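Local structure of KLLA0C04147p (Kluyveromyces lactis, 5H2D) at residues A83-A89 against Y101-F105; G263-I268 against K280-P285; I151-E157 against Y412-N416; S21-Y25 against E130-P134. The protein binds ergosterol through this OSBP-related (ORD) domain of Osh1 and probably transfers sterols between membranes. Residues are numbered along the deposited sequence.

Interaction 1 (A83-A89 against Y101-F105); sequences ADLLNQA and YVAIF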
# COMPACT_ATOMS: atom_id res chain seq x y z
N ALA A 83 -8.97 -5.46 -1.94
CA ALA A 83 -9.45 -5.55 -0.57
C ALA A 83 -10.73 -6.38 -0.43
O ALA A 83 -11.06 -6.76 0.70
CB ALA A 83 -9.68 -4.14 -0.00
N ASP A 84 -11.44 -6.67 -1.53
CA ASP A 84 -12.56 -7.61 -1.46
C ASP A 84 -12.14 -8.92 -0.80
O ASP A 84 -12.96 -9.59 -0.17
CB ASP A 84 -13.11 -7.90 -2.86
CG ASP A 84 -13.97 -6.76 -3.41
OD1 ASP A 84 -14.26 -5.81 -2.67
OD2 ASP A 84 -14.37 -6.83 -4.60
N LEU A 85 -10.86 -9.30 -0.95
CA LEU A 85 -10.37 -10.53 -0.34
C LEU A 85 -10.57 -10.53 1.17
O LEU A 85 -10.72 -11.60 1.78
CB LEU A 85 -8.89 -10.74 -0.67
CG LEU A 85 -8.61 -11.11 -2.12
CD1 LEU A 85 -7.14 -10.98 -2.45
CD2 LEU A 85 -9.09 -12.53 -2.39
N LEU A 86 -10.55 -9.34 1.79
CA LEU A 86 -10.65 -9.27 3.24
C LEU A 86 -12.09 -9.46 3.72
O LEU A 86 -12.30 -10.01 4.81
CB LEU A 86 -10.08 -7.94 3.73
CG LEU A 86 -8.58 -7.79 3.43
CD1 LEU A 86 -8.10 -6.48 4.00
CD2 LEU A 86 -7.80 -8.96 4.00
N ASN A 87 -13.07 -9.03 2.93
CA ASN A 87 -14.46 -9.33 3.25
C ASN A 87 -14.76 -10.81 3.03
O ASN A 87 -15.49 -11.42 3.82
CB ASN A 87 -15.40 -8.47 2.42
CG ASN A 87 -15.34 -7.04 2.83
OD1 ASN A 87 -15.28 -6.74 4.02
ND2 ASN A 87 -15.33 -6.14 1.85
N GLN A 88 -14.20 -11.39 1.97
CA GLN A 88 -14.27 -12.83 1.81
C GLN A 88 -13.68 -13.53 3.03
O GLN A 88 -14.28 -14.44 3.60
CB GLN A 88 -13.55 -13.27 0.54
CG GLN A 88 -14.23 -12.84 -0.75
CD GLN A 88 -13.61 -13.50 -1.95
OE1 GLN A 88 -12.42 -13.35 -2.20
NE2 GLN A 88 -14.40 -14.26 -2.70
N ALA A 89 -12.50 -13.09 3.47
CA ALA A 89 -11.87 -13.68 4.64
C ALA A 89 -12.80 -13.63 5.85
O ALA A 89 -12.95 -14.62 6.58
CB ALA A 89 -10.55 -12.96 4.96
N TYR A 101 -6.93 -16.34 3.05
CA TYR A 101 -7.35 -15.19 2.26
C TYR A 101 -6.64 -13.91 2.69
O TYR A 101 -6.33 -13.07 1.84
CB TYR A 101 -8.87 -15.07 2.30
CG TYR A 101 -9.54 -15.98 1.28
CD1 TYR A 101 -9.45 -17.36 1.40
CD2 TYR A 101 -10.25 -15.46 0.21
CE1 TYR A 101 -10.03 -18.20 0.47
CE2 TYR A 101 -10.84 -16.29 -0.73
CZ TYR A 101 -10.73 -17.66 -0.58
OH TYR A 101 -11.32 -18.52 -1.50
N VAL A 102 -6.35 -13.75 3.99
CA VAL A 102 -5.50 -12.64 4.43
C VAL A 102 -4.15 -12.71 3.73
O VAL A 102 -3.65 -11.71 3.20
CB VAL A 102 -5.34 -12.65 5.96
CG1 VAL A 102 -4.18 -11.74 6.39
CG2 VAL A 102 -6.62 -12.19 6.64
N ALA A 103 -3.55 -13.90 3.70
CA ALA A 103 -2.24 -14.07 3.07
C ALA A 103 -2.29 -13.71 1.60
O ALA A 103 -1.40 -13.02 1.08
CB ALA A 103 -1.75 -15.51 3.24
N ILE A 104 -3.30 -14.21 0.89
CA ILE A 104 -3.35 -13.91 -0.53
C ILE A 104 -3.64 -12.43 -0.74
O ILE A 104 -3.10 -11.82 -1.67
CB ILE A 104 -4.35 -14.85 -1.23
CG1 ILE A 104 -3.77 -16.26 -1.19
CG2 ILE A 104 -4.58 -14.41 -2.67
CD1 ILE A 104 -4.73 -17.37 -1.57
N PHE A 105 -4.41 -11.79 0.15
CA PHE A 105 -4.49 -10.33 0.11
C PHE A 105 -3.11 -9.68 0.17
O PHE A 105 -2.84 -8.72 -0.56
CB PHE A 105 -5.36 -9.80 1.25
CG PHE A 105 -5.26 -8.31 1.43
CD1 PHE A 105 -5.94 -7.45 0.58
CD2 PHE A 105 -4.48 -7.77 2.44
CE1 PHE A 105 -5.83 -6.06 0.74
CE2 PHE A 105 -4.38 -6.40 2.62
CZ PHE A 105 -5.05 -5.54 1.77

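Interaction 2 (G263-I268 against K280-P285); sequences GGKEWI and KKVLKP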
# COMPACT_ATOMS: atom_id res chain seq x y z
N GLY A 263 0.83 -26.40 14.37
CA GLY A 263 1.74 -26.70 13.29
C GLY A 263 1.20 -27.64 12.24
O GLY A 263 1.96 -28.09 11.39
N GLY A 264 -0.09 -27.94 12.28
CA GLY A 264 -0.70 -28.72 11.22
C GLY A 264 -0.90 -27.91 9.96
O GLY A 264 -1.53 -26.85 9.99
N LYS A 265 -0.38 -28.40 8.84
CA LYS A 265 -0.56 -27.71 7.57
C LYS A 265 -2.00 -27.86 7.10
O LYS A 265 -2.50 -28.98 6.97
CB LYS A 265 0.42 -28.26 6.52
CG LYS A 265 0.39 -27.53 5.19
CD LYS A 265 1.37 -28.13 4.20
CE LYS A 265 2.81 -27.79 4.55
NZ LYS A 265 3.77 -28.45 3.63
N GLU A 266 -2.69 -26.74 6.89
CA GLU A 266 -4.09 -26.75 6.52
C GLU A 266 -4.34 -26.36 5.07
O GLU A 266 -5.28 -26.88 4.46
CB GLU A 266 -4.90 -25.81 7.42
CG GLU A 266 -4.91 -26.20 8.90
CD GLU A 266 -6.20 -26.90 9.30
OE1 GLU A 266 -6.94 -27.37 8.40
OE2 GLU A 266 -6.48 -26.98 10.52
N TRP A 267 -3.53 -25.46 4.53
CA TRP A 267 -3.72 -24.95 3.18
C TRP A 267 -2.36 -24.64 2.58
O TRP A 267 -1.41 -24.30 3.29
CB TRP A 267 -4.57 -23.67 3.16
CG TRP A 267 -5.87 -23.74 3.90
CD1 TRP A 267 -6.08 -23.44 5.22
CD2 TRP A 267 -7.15 -24.09 3.36
NE1 TRP A 267 -7.41 -23.60 5.53
CE2 TRP A 267 -8.09 -24.00 4.41
CE3 TRP A 267 -7.59 -24.47 2.09
CZ2 TRP A 267 -9.44 -24.28 4.24
CZ3 TRP A 267 -8.94 -24.74 1.92
CH2 TRP A 267 -9.85 -24.65 2.98
N ILE A 268 -2.26 -24.80 1.26
CA ILE A 268 -1.12 -24.28 0.50
C ILE A 268 -1.69 -23.44 -0.63
O ILE A 268 -2.85 -23.58 -1.02
CB ILE A 268 -0.20 -25.39 -0.07
CG1 ILE A 268 -1.02 -26.39 -0.89
CG2 ILE A 268 0.59 -26.05 1.06
CD1 ILE A 268 -0.19 -27.48 -1.54
N LYS A 280 -5.26 -24.92 -2.29
CA LYS A 280 -5.91 -26.20 -2.05
C LYS A 280 -5.83 -26.54 -0.57
O LYS A 280 -4.91 -26.11 0.14
CB LYS A 280 -5.27 -27.31 -2.89
CG LYS A 280 -3.92 -27.76 -2.38
CD LYS A 280 -3.03 -28.17 -3.55
CE LYS A 280 -3.80 -28.99 -4.56
NZ LYS A 280 -4.44 -30.17 -3.92
N LYS A 281 -6.82 -27.30 -0.11
CA LYS A 281 -6.78 -27.83 1.24
C LYS A 281 -5.75 -28.94 1.31
O LYS A 281 -5.67 -29.80 0.43
CB LYS A 281 -8.16 -28.37 1.64
CG LYS A 281 -8.26 -28.79 3.11
CD LYS A 281 -8.55 -27.59 4.00
CE LYS A 281 -8.51 -27.94 5.50
NZ LYS A 281 -7.22 -28.53 5.92
N VAL A 282 -4.95 -28.91 2.37
CA VAL A 282 -4.02 -29.98 2.68
C VAL A 282 -4.72 -30.95 3.62
O VAL A 282 -5.28 -30.53 4.65
CB VAL A 282 -2.73 -29.43 3.31
CG1 VAL A 282 -1.83 -30.56 3.76
CG2 VAL A 282 -2.00 -28.54 2.30
N LEU A 283 -4.71 -32.23 3.27
CA LEU A 283 -5.55 -33.22 3.95
C LEU A 283 -4.84 -33.93 5.09
O LEU A 283 -5.49 -34.34 6.05
CB LEU A 283 -6.05 -34.25 2.93
CG LEU A 283 -6.63 -33.60 1.67
CD1 LEU A 283 -6.90 -34.64 0.60
CD2 LEU A 283 -7.89 -32.82 2.02
N LYS A 284 -3.52 -34.10 4.99
CA LYS A 284 -2.72 -34.67 6.06
C LYS A 284 -1.91 -33.57 6.72
O LYS A 284 -1.06 -32.97 6.06
CB LYS A 284 -1.79 -35.75 5.50
CG LYS A 284 -2.52 -36.90 4.81
CD LYS A 284 -1.65 -37.52 3.73
CE LYS A 284 -2.31 -38.73 3.10
NZ LYS A 284 -2.11 -39.97 3.91
N PRO A 285 -2.14 -33.27 8.01
CA PRO A 285 -1.47 -32.10 8.61
C PRO A 285 0.05 -32.16 8.57
O PRO A 285 0.69 -31.11 8.67
CB PRO A 285 -1.99 -32.10 10.05
CG PRO A 285 -2.55 -33.47 10.28
CD PRO A 285 -3.06 -33.92 8.95
O HOH W 1 2.94 -30.48 10.36
O HOH W 2 -4.51 -30.77 7.44

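Interaction 3 (I151-E157 against Y412-N416); sequences ISATWTE and YWKFN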
# COMPACT_ATOMS: atom_id res chain seq x y z
N ILE A 151 8.91 8.41 6.30
CA ILE A 151 8.01 7.43 6.90
C ILE A 151 6.57 7.90 6.73
O ILE A 151 6.27 9.07 7.01
CB ILE A 151 8.31 7.21 8.39
CG1 ILE A 151 9.76 6.78 8.57
CG2 ILE A 151 7.37 6.15 8.95
CD1 ILE A 151 10.15 6.59 10.05
N SER A 152 5.69 6.98 6.32
CA SER A 152 4.26 7.21 6.21
C SER A 152 3.55 6.33 7.23
O SER A 152 3.95 5.18 7.44
CB SER A 152 3.75 6.86 4.80
OG SER A 152 4.64 7.31 3.78
N ALA A 153 2.52 6.87 7.88
CA ALA A 153 1.65 6.08 8.75
C ALA A 153 0.29 5.97 8.08
O ALA A 153 -0.21 6.95 7.54
CB ALA A 153 1.49 6.74 10.12
N THR A 154 -0.32 4.79 8.15
CA THR A 154 -1.63 4.59 7.52
C THR A 154 -2.67 4.14 8.54
O THR A 154 -2.36 3.65 9.62
CB THR A 154 -1.60 3.54 6.40
OG1 THR A 154 -1.58 2.23 6.99
CG2 THR A 154 -0.39 3.73 5.48
N TRP A 155 -3.93 4.26 8.14
CA TRP A 155 -5.04 3.79 8.97
C TRP A 155 -6.23 3.57 8.04
O TRP A 155 -6.79 4.55 7.52
CB TRP A 155 -5.37 4.82 10.05
CG TRP A 155 -6.02 4.27 11.30
CD1 TRP A 155 -7.35 4.28 11.61
CD2 TRP A 155 -5.35 3.71 12.44
NE1 TRP A 155 -7.56 3.75 12.86
CE2 TRP A 155 -6.34 3.39 13.39
CE3 TRP A 155 -4.01 3.45 12.74
CZ2 TRP A 155 -6.03 2.80 14.61
CZ3 TRP A 155 -3.70 2.88 13.95
CH2 TRP A 155 -4.71 2.56 14.88
N THR A 156 -6.60 2.31 7.84
CA THR A 156 -7.72 1.92 6.98
C THR A 156 -8.78 1.23 7.82
O THR A 156 -8.45 0.40 8.68
CB THR A 156 -7.28 0.98 5.85
OG1 THR A 156 -6.10 1.50 5.21
CG2 THR A 156 -8.37 0.85 4.81
N GLU A 157 -10.05 1.57 7.59
CA GLU A 157 -11.13 1.01 8.38
C GLU A 157 -12.32 0.64 7.50
O GLU A 157 -12.64 1.33 6.54
CB GLU A 157 -11.58 2.00 9.46
CG GLU A 157 -10.48 2.38 10.42
CD GLU A 157 -10.84 3.62 11.20
OE1 GLU A 157 -10.57 4.74 10.70
OE2 GLU A 157 -11.44 3.48 12.29
N TYR A 412 4.17 1.90 17.23
CA TYR A 412 3.35 2.04 16.03
C TYR A 412 2.76 3.45 16.02
O TYR A 412 2.80 4.16 17.03
CB TYR A 412 2.25 0.98 15.96
CG TYR A 412 1.04 1.24 16.84
CD1 TYR A 412 1.15 1.23 18.22
CD2 TYR A 412 -0.20 1.49 16.29
CE1 TYR A 412 0.05 1.47 19.02
CE2 TYR A 412 -1.30 1.73 17.08
CZ TYR A 412 -1.17 1.71 18.45
OH TYR A 412 -2.28 1.95 19.23
N TRP A 413 2.25 3.85 14.87
CA TRP A 413 1.64 5.17 14.72
C TRP A 413 0.15 5.03 14.94
O TRP A 413 -0.56 4.46 14.11
CB TRP A 413 1.96 5.75 13.34
CG TRP A 413 3.41 6.03 13.18
CD1 TRP A 413 4.34 5.23 12.57
CD2 TRP A 413 4.12 7.17 13.65
NE1 TRP A 413 5.58 5.81 12.63
CE2 TRP A 413 5.47 7.02 13.28
CE3 TRP A 413 3.73 8.34 14.33
CZ2 TRP A 413 6.44 7.97 13.58
CZ3 TRP A 413 4.71 9.29 14.63
CH2 TRP A 413 6.04 9.09 14.26
N LYS A 414 -0.32 5.55 16.07
CA LYS A 414 -1.72 5.43 16.46
C LYS A 414 -2.50 6.63 15.92
O LYS A 414 -2.25 7.77 16.31
CB LYS A 414 -1.85 5.34 17.98
CG LYS A 414 -3.26 5.05 18.45
CD LYS A 414 -3.31 4.90 19.96
CE LYS A 414 -4.66 4.39 20.42
NZ LYS A 414 -5.76 5.32 20.05
N PHE A 415 -3.43 6.35 15.02
CA PHE A 415 -4.36 7.37 14.53
C PHE A 415 -5.09 8.00 15.71
O PHE A 415 -5.56 7.29 16.61
CB PHE A 415 -5.33 6.69 13.55
CG PHE A 415 -6.34 7.61 12.90
CD1 PHE A 415 -5.94 8.59 12.01
CD2 PHE A 415 -7.70 7.42 13.13
CE1 PHE A 415 -6.89 9.40 11.38
CE2 PHE A 415 -8.64 8.21 12.51
CZ PHE A 415 -8.25 9.21 11.64
N ASN A 416 -5.17 9.33 15.73
CA ASN A 416 -5.80 9.99 16.88
C ASN A 416 -7.32 10.07 16.78
O ASN A 416 -7.96 10.58 17.70
CB ASN A 416 -5.20 11.38 17.14
CG ASN A 416 -5.46 12.38 16.02
OD1 ASN A 416 -6.38 12.25 15.21
ND2 ASN A 416 -4.61 13.41 15.98
O HOH W 3 -0.18 3.18 11.71

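Interaction 4 (S21-Y25 against E130-P134); sequences SFLGY and EYSRP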
# COMPACT_ATOMS: atom_id res chain seq x y z
N SER A 21 -17.50 9.52 6.57
CA SER A 21 -16.33 9.00 5.87
C SER A 21 -16.47 9.02 4.36
O SER A 21 -15.46 8.99 3.65
CB SER A 21 -16.06 7.58 6.35
OG SER A 21 -16.00 7.55 7.76
N PHE A 22 -17.69 9.03 3.84
CA PHE A 22 -17.90 8.94 2.41
C PHE A 22 -18.39 10.25 1.81
O PHE A 22 -18.56 10.33 0.59
CB PHE A 22 -18.86 7.79 2.11
CG PHE A 22 -18.45 6.52 2.78
CD1 PHE A 22 -17.33 5.83 2.34
CD2 PHE A 22 -19.11 6.05 3.90
CE1 PHE A 22 -16.91 4.68 2.97
CE2 PHE A 22 -18.69 4.90 4.55
CZ PHE A 22 -17.58 4.21 4.07
N LEU A 23 -18.57 11.28 2.63
CA LEU A 23 -18.92 12.59 2.11
C LEU A 23 -17.84 13.08 1.16
O LEU A 23 -16.64 13.00 1.46
CB LEU A 23 -19.10 13.58 3.25
CG LEU A 23 -20.19 13.21 4.25
CD1 LEU A 23 -20.11 14.12 5.45
CD2 LEU A 23 -21.56 13.29 3.58
N GLY A 24 -18.27 13.60 0.01
CA GLY A 24 -17.37 14.13 -0.99
C GLY A 24 -16.93 13.12 -2.03
O GLY A 24 -16.22 13.49 -2.97
N TYR A 25 -17.32 11.86 -1.88
CA TYR A 25 -16.92 10.80 -2.81
C TYR A 25 -18.05 10.43 -3.76
O TYR A 25 -18.11 9.30 -4.26
CB TYR A 25 -16.40 9.60 -2.02
CG TYR A 25 -14.99 9.85 -1.51
CD1 TYR A 25 -13.90 9.66 -2.34
CD2 TYR A 25 -14.76 10.32 -0.22
CE1 TYR A 25 -12.61 9.91 -1.90
CE2 TYR A 25 -13.47 10.59 0.24
CZ TYR A 25 -12.40 10.37 -0.62
OH TYR A 25 -11.13 10.64 -0.19
N GLU A 130 -6.12 11.00 1.69
CA GLU A 130 -7.32 10.26 2.06
C GLU A 130 -7.92 9.60 0.82
O GLU A 130 -7.75 10.09 -0.30
CB GLU A 130 -8.37 11.18 2.68
CG GLU A 130 -8.79 12.31 1.75
CD GLU A 130 -10.13 12.92 2.15
OE1 GLU A 130 -11.15 12.52 1.55
OE2 GLU A 130 -10.14 13.77 3.09
N TYR A 131 -8.61 8.48 1.04
CA TYR A 131 -9.28 7.79 -0.06
C TYR A 131 -10.36 6.90 0.54
O TYR A 131 -10.05 5.96 1.28
CB TYR A 131 -8.27 6.97 -0.87
CG TYR A 131 -8.79 6.22 -2.08
CD1 TYR A 131 -8.96 6.87 -3.30
CD2 TYR A 131 -9.03 4.85 -2.02
CE1 TYR A 131 -9.40 6.18 -4.42
CE2 TYR A 131 -9.46 4.15 -3.14
CZ TYR A 131 -9.64 4.82 -4.33
OH TYR A 131 -10.05 4.12 -5.44
N SER A 132 -11.62 7.21 0.24
CA SER A 132 -12.72 6.39 0.70
C SER A 132 -13.44 5.80 -0.49
O SER A 132 -13.47 6.39 -1.58
CB SER A 132 -13.70 7.20 1.56
OG SER A 132 -13.06 7.69 2.72
N ARG A 133 -14.02 4.61 -0.29
CA ARG A 133 -14.74 3.91 -1.35
C ARG A 133 -16.13 3.60 -0.83
O ARG A 133 -16.33 2.58 -0.15
CB ARG A 133 -13.99 2.66 -1.79
CG ARG A 133 -12.76 2.97 -2.66
CD ARG A 133 -13.13 3.48 -4.04
NE ARG A 133 -13.79 2.43 -4.81
CZ ARG A 133 -13.18 1.63 -5.68
NH1 ARG A 133 -11.89 1.76 -5.94
NH2 ARG A 133 -13.88 0.69 -6.31
N PRO A 134 -17.11 4.46 -1.10
CA PRO A 134 -18.48 4.18 -0.65
C PRO A 134 -18.98 2.82 -1.11
O PRO A 134 -19.69 2.13 -0.36
CB PRO A 134 -19.30 5.32 -1.27
CG PRO A 134 -18.30 6.42 -1.53
CD PRO A 134 -17.01 5.73 -1.84

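Interaction 1 (A83-A89 against Y101-F105)
Helix 84-90 and helix 95-108 lie side by side and almost antiparallel. Over the two segments their axes run at 173° and come within 8.7 Å. This close spacing fits the small A89 at one end of the contact. A89 CB rests 3.8 Å from Y101 CB and 4.3 Å from V102 CG2, so the backbones draw together there, with CA atoms of A89 and Y101 5.3 Å apart. L85 is the main bump on the first helix. It points at the second helix and fills the hollow between Y101, I104 and F105. L85 CD1 lies 3.7 Å from F105 CA, and L85 CD2 lies 4.1 Å from Y101 CD2. F105 answers from the other side. Its ring leans over L86, whose CD1 sits 3.8 Å from the ring centroid and 8° off the normal, a CH-pi contact. A83 CA closes on F105 CE1 at 3.9 Å. At the exposed margin Q88 OE1 meets the edge of the Y101 ring, 3.6 Å from CE2. Beyond the pair, Y101 and I104 pack on strand 314-319, while A83 and L86 touch W161. The F105 side chain is about 9 Å from the bound ergosterol. The contact is the apolar core of an antiparallel helix pair packed against the curled beta sheet of the oxysterol-binding domain.

Interaction 2 (G263-I268 against K280-P285)
Backbone hydrogen bonds set the register. I268 and K280 form an antiparallel hydrogen-bonded pair, with I268 N to K280 O at 3.2 Å and K280 N to I268 O at 3.0 Å. W267 and K281 are the next, non-hydrogen-bonded pair. V282 N donates to E266 O at 2.9 Å, and K265 N to P285 O at 2.9 Å. Water 1 sits between G263 O and P285 O, 2.8 and 2.9 Å away; water 2 joins K265 O and V282 O where the strands part. The salt bridge joins K281 NZ to E266 OE1 at 2.8 Å; NZ also donates to E266 O. The aliphatic part of K281 covers W267, with CD 3.3 Å from the centroid of the six-membered ring. W267 NE1 bonds to T96. Apolar contact is made by I268 CG2 and V282 CG2, 3.8 Å apart. E266 and W267 both face V258 on the neighbouring strand. The segments thus form the open end of a beta hairpin, with a classic beta bulge against strand 253-259.

Interaction 3 (I151-E157 against Y412-N416)
Two strands from different sheets pack face to face here: 151-157 of the large curled antiparallel sheet and 411-415 of a two-stranded hairpin. Their segment axes cross at -48° and come within 7.4 Å, so side chains rather than backbones join them. W155 gives the most surface. Its indole lies under F415, and the W155 five-membered ring and the F415 ring form an offset stack, with centroids 4.6 Å apart and planes at 26°. The six-membered part of the indole reaches on to Y412, where W155 CZ3 is 4.1 Å from Y412 CE2. F164 also stacks with W155. W413 covers the other end of the strand. It lies against A153 and reaches I151, whose CG2 is 4.1 Å from W413 NE1. That nitrogen is hydrogen-bonded to E166 on the next strand of the large sheet. This ties the C-terminal hairpin to the face of the sheet that carries I151, A153 and W155. Between the backbones, water 3 lies 3.1 Å from T154 O and 2.7 Å from W413 O.

Interaction 4 (S21-Y25 against E130-P134)
A type II beta turn, F22 to Y25, packs against the edge strand 128-133 of the large antiparallel sheet. The turn follows helix 7-18 and is closed by Y25 N to F22 O at 3.2 Å. G24, at phi 91°, has a left-handed setting suited to glycine. The strand alternates: E130 and S132 point toward the turn, while Y131 and R133 point away. Y25, in the m rotamer with its ring turned by a chi2 of -82°, lays one face over S132. S132 CB is 3.9 Å from the Y25 ring centroid, a CH-pi contact. S132, also m, lifts its hydroxyl beside this ring to S21, whose own hydroxyl bonds to L16 O. E130 is p at chi1 and t at chi2, so its carboxylate extends to the tip of Y25. That carboxylate is also held by R423 and Y419 near the C-terminus. F22 leans on P134: F22 CD1 lies 3.6 Å from P134 CA. P134 CG also lies 3.7 Å from Y25 CB. On the far side R133 folds, with its first three chi angles all m, so that NH1 hydrogen-bonds to Y131 OH at 3.0 Å. R133 also makes a salt bridge to D135, and Y131 OH pairs with T336. Two hydrogen bonds join the segments: S132 OG gives to S21 O at 2.9 Å, and Y25 OH gives to E130 OE1 at 2.6 Å.

Overall arrangement
Interactions 2, 3 and 4 all reach the large antiparallel sheet, but each uses it differently. Interaction 2 lies within a hairpin of the sheet itself, about 29 Å from the chain centre, and relies on backbone hydrogen bonds and a salt bridge. Interactions 3 and 4 bring segments from near the two chain ends onto strands 151-157 and 128-133, which flank strand 138-146; their centres are 17 Å apart. One is mainly aromatic packing, the other mixes packing with two side-chain hydrogen bonds. Interaction 1 joins two helices and is purely apolar at its buried centre. Helix 95-108 also contacts interaction 2, through T96, L97 and L100. Interactions 1, 3 and 4 are buried contacts, while interaction 2 is partly exposed.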